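Local atomic coordinates of A151R (PDB entry 7CMA), a protein that is a non-structural protein of African swine fever virus that binds a zinc ion and whose biochemical role is not firmly established. Residues Gly29-Asn37 and Asn89-Pro97. Numbering follows the deposited sequence.
Sequences GTILLLTKN and NNKIWSGEP
Asn-89 O is gripped by two donors: the backbone N of Lys-36 at 2.9 Å, and a water that also accepts from Asn-37 N and so ties the turn after the strand to Asn-89. This is one end of an antiparallel ladder in which strand 90-94 forms an outermost strand of the chain's five-stranded antiparallel sheet, next to strand 30-35; the N-to-C directions of the two strand segments differ by 155°. Leu-32 pairs twice with Trp-93 and Leu-34 twice with Lys-91, the shortest bond being Leu-32 N to Trp-93 O (2.7 Å). At the other end Gly-95 N closes the ladder on Thr-30 O.

The face bearing Ile-31, Leu-33 and Ile-92 turns to helices 3-28 and 72-84. There the CG2 branch of Ile-31 reaches Ile-92 CB at 3.9 Å, and Ile-21 touches both isoleucines. Further along this face Thr-35 and Asn-90 lie side by side. With chi1 at -65°, the threonine hydroxyl sits beside its own backbone N and donates from OG1 to Asn-90 OD1 (2.8 Å), arriving 44° above the carbonyl plane instead of on a lone pair. Asn-90 ND2 binds Trp-82 O, so both ends of the amide are held and its rotation is fixed.

On the face bearing Leu-32, Leu-34 and Trp-93, Leu-34 CD1 packs against Trp-93 CB (4.1 Å), while Leu-32 CD1 meets Pro-97 CG at 4.0 Å, the two side chains crossing at about a right angle. The indole is steadied within its own segment, Trp-93 NE1 donating to Glu-96 O at 3.1 Å, with that oxygen at the ring edge, in its plane.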
loop_
_atom_site.group_PDB
_atom_site.type_symbol
_atom_site.label_atom_id
_atom_site.label_comp_id
_atom_site.label_asym_id
_atom_site.label_seq_id
_atom_site.Cartn_x
_atom_site.Cartn_y
_atom_site.Cartn_z
ATOM N N GLY A 29 -21.741 4.270 -17.189
ATOM C CA GLY A 29 -23.186 4.265 -16.885
ATOM C C GLY A 29 -23.768 2.858 -16.810
ATOM O O GLY A 29 -25.003 2.747 -16.705
ATOM N N THR A 30 -22.927 1.818 -16.815
ATOM C CA THR A 30 -23.429 0.416 -16.807
ATOM C C THR A 30 -22.392 -0.510 -16.170
ATOM O O THR A 30 -21.196 -0.380 -16.483
ATOM C CB THR A 30 -23.840 -0.039 -18.216
ATOM O OG1 THR A 30 -24.206 -1.415 -18.150
ATOM C CG2 THR A 30 -22.752 0.141 -19.250
ATOM N N ILE A 31 -22.855 -1.391 -15.280
ATOM C CA ILE A 31 -22.015 -2.347 -14.503
ATOM C C ILE A 31 -22.747 -3.689 -14.449
ATOM O O ILE A 31 -23.949 -3.701 -14.092
ATOM C CB ILE A 31 -21.716 -1.803 -13.094
ATOM C CG1 ILE A 31 -20.794 -0.579 -13.142
ATOM C CG2 ILE A 31 -21.156 -2.901 -12.203
ATOM C CD1 ILE A 31 -19.972 -0.373 -11.886
ATOM N N LEU A 32 -22.057 -4.758 -14.844
ATOM C CA LEU A 32 -22.529 -6.157 -14.702
ATOM C C LEU A 32 -21.961 -6.753 -13.409
ATOM O O LEU A 32 -20.761 -6.556 -13.138
ATOM C CB LEU A 32 -22.085 -6.953 -15.935
ATOM C CG LEU A 32 -22.724 -6.524 -17.254
ATOM C CD1 LEU A 32 -22.135 -7.301 -18.426
ATOM C CD2 LEU A 32 -24.234 -6.696 -17.207
ATOM N N LEU A 33 -22.817 -7.393 -12.614
ATOM C CA LEU A 33 -22.421 -8.118 -11.381
ATOM C C LEU A 33 -22.316 -9.615 -11.693
ATOM O O LEU A 33 -23.271 -10.165 -12.281
ATOM C CB LEU A 33 -23.463 -7.840 -10.293
ATOM C CG LEU A 33 -23.398 -6.449 -9.657
ATOM C CD1 LEU A 33 -24.013 -5.399 -10.569
ATOM C CD2 LEU A 33 -24.090 -6.439 -8.303
ATOM N N LEU A 34 -21.147 -10.212 -11.438
ATOM C CA LEU A 34 -20.872 -11.636 -11.763
ATOM C C LEU A 34 -20.556 -12.407 -10.472
ATOM O O LEU A 34 -19.775 -11.890 -9.642
ATOM C CB LEU A 34 -19.718 -11.707 -12.768
ATOM C CG LEU A 34 -20.036 -11.187 -14.171
ATOM C CD1 LEU A 34 -19.573 -9.747 -14.332
ATOM C CD2 LEU A 34 -19.408 -12.074 -15.241
ATOM N N THR A 35 -21.164 -13.584 -10.304
ATOM C CA THR A 35 -20.848 -14.554 -9.220
ATOM C C THR A 35 -20.350 -15.866 -9.851
ATOM O O THR A 35 -21.032 -16.372 -10.761
ATOM C CB THR A 35 -22.054 -14.757 -8.291
ATOM O OG1 THR A 35 -22.324 -13.526 -7.620
ATOM C CG2 THR A 35 -21.826 -15.838 -7.254
ATOM N N LYS A 36 -19.087 -16.218 -9.591
ATOM C CA LYS A 36 -18.358 -17.321 -10.274
ATOM C C LYS A 36 -18.462 -17.131 -11.793
ATOM O O LYS A 36 -18.604 -18.135 -12.508
ATOM C CB LYS A 36 -18.921 -18.674 -9.830
ATOM C CG LYS A 36 -18.760 -18.976 -8.346
ATOM C CD LYS A 36 -19.285 -20.338 -7.943
ATOM C CE LYS A 36 -18.881 -20.740 -6.539
ATOM N NZ LYS A 36 -17.450 -20.456 -6.272
ATOM N N ASN A 37 -18.249 -15.899 -12.264
ATOM C CA ASN A 37 -18.096 -15.587 -13.705
ATOM C C ASN A 37 -19.399 -15.950 -14.427
ATOM O O ASN A 37 -19.337 -16.317 -15.613
ATOM C CB ASN A 37 -16.884 -16.303 -14.305
ATOM C CG ASN A 37 -16.258 -15.540 -15.451
ATOM O OD1 ASN A 37 -16.427 -14.325 -15.557
ATOM N ND2 ASN A 37 -15.543 -16.242 -16.312
ATOM N N ASN A 89 -15.620 -14.580 -5.305
ATOM C CA ASN A 89 -16.567 -15.080 -6.340
ATOM C C ASN A 89 -17.337 -13.911 -6.955
ATOM O O ASN A 89 -17.891 -14.101 -8.040
ATOM C CB ASN A 89 -17.512 -16.139 -5.775
ATOM C CG ASN A 89 -16.769 -17.321 -5.195
ATOM O OD1 ASN A 89 -15.822 -17.815 -5.799
ATOM N ND2 ASN A 89 -17.118 -17.708 -3.981
ATOM N N ASN A 90 -17.389 -12.764 -6.276
ATOM C CA ASN A 90 -18.222 -11.599 -6.684
ATOM C C ASN A 90 -17.331 -10.554 -7.361
ATOM O O ASN A 90 -16.508 -9.909 -6.663
ATOM C CB ASN A 90 -18.995 -11.005 -5.507
ATOM C CG ASN A 90 -20.152 -11.875 -5.061
ATOM O OD1 ASN A 90 -20.459 -12.889 -5.697
ATOM N ND2 ASN A 90 -20.874 -11.423 -4.047
ATOM N N LYS A 91 -17.467 -10.420 -8.677
ATOM C CA LYS A 91 -16.689 -9.449 -9.486
ATOM C C LYS A 91 -17.656 -8.607 -10.304
ATOM O O LYS A 91 -18.794 -9.050 -10.507
ATOM C CB LYS A 91 -15.692 -10.183 -10.381
ATOM C CG LYS A 91 -14.592 -10.922 -9.643
ATOM C CD LYS A 91 -13.507 -11.436 -10.557
ATOM C CE LYS A 91 -12.559 -12.394 -9.871
ATOM N NZ LYS A 91 -11.477 -12.828 -10.784
ATOM N N ILE A 92 -17.196 -7.458 -10.799
ATOM C CA ILE A 92 -18.059 -6.541 -11.584
ATOM C C ILE A 92 -17.372 -6.230 -12.915
ATOM O O ILE A 92 -16.123 -6.194 -12.958
ATOM C CB ILE A 92 -18.391 -5.270 -10.779
ATOM C CG1 ILE A 92 -17.134 -4.476 -10.414
ATOM C CG2 ILE A 92 -19.213 -5.624 -9.548
ATOM C CD1 ILE A 92 -17.397 -3.010 -10.169
ATOM N N TRP A 93 -18.170 -6.085 -13.968
ATOM C CA TRP A 93 -17.704 -5.586 -15.286
ATOM C C TRP A 93 -18.275 -4.184 -15.521
ATOM O O TRP A 93 -19.501 -4.045 -15.492
ATOM C CB TRP A 93 -18.116 -6.561 -16.393
ATOM C CG TRP A 93 -17.777 -6.081 -17.767
ATOM C CD1 TRP A 93 -18.522 -5.246 -18.548
ATOM C CD2 TRP A 93 -16.559 -6.332 -18.494
ATOM N NE1 TRP A 93 -17.857 -4.970 -19.712
ATOM C CE2 TRP A 93 -16.629 -5.577 -19.684
ATOM C CE3 TRP A 93 -15.393 -7.058 -18.226
ATOM C CZ2 TRP A 93 -15.614 -5.603 -20.640
ATOM C CZ3 TRP A 93 -14.392 -7.083 -19.171
ATOM C CH2 TRP A 93 -14.503 -6.363 -20.360
ATOM N N SER A 94 -17.423 -3.208 -15.824
ATOM C CA SER A 94 -17.898 -1.833 -16.128
ATOM C C SER A 94 -17.802 -1.562 -17.633
ATOM O O SER A 94 -16.701 -1.721 -18.196
ATOM C CB SER A 94 -17.146 -0.802 -15.341
ATOM O OG SER A 94 -17.673 0.493 -15.593
ATOM N N GLY A 95 -18.878 -1.029 -18.213
ATOM C CA GLY A 95 -18.910 -0.530 -19.601
ATOM C C GLY A 95 -19.591 -1.514 -20.539
ATOM O O GLY A 95 -20.228 -2.458 -20.041
ATOM N N GLU A 96 -19.552 -1.235 -21.845
ATOM C CA GLU A 96 -20.100 -2.123 -22.907
ATOM C C GLU A 96 -19.547 -3.534 -22.709
ATOM O O GLU A 96 -18.341 -3.712 -22.529
ATOM C CB GLU A 96 -19.753 -1.568 -24.292
ATOM C CG GLU A 96 -20.906 -1.632 -25.281
ATOM C CD GLU A 96 -20.824 -2.774 -26.281
ATOM O OE1 GLU A 96 -20.544 -2.501 -27.467
ATOM O OE2 GLU A 96 -21.064 -3.930 -25.881
ATOM N N PRO A 97 -20.413 -4.567 -22.639
ATOM C CA PRO A 97 -19.962 -5.926 -22.345
ATOM C C PRO A 97 -18.951 -6.455 -23.374
ATOM O O PRO A 97 -18.181 -7.343 -23.035
ATOM C CB PRO A 97 -21.251 -6.763 -22.385
ATOM C CG PRO A 97 -22.354 -5.762 -22.107
ATOM C CD PRO A 97 -21.875 -4.469 -22.733
HETATM O O HOH W 1 -17.242 -13.628 -10.846
#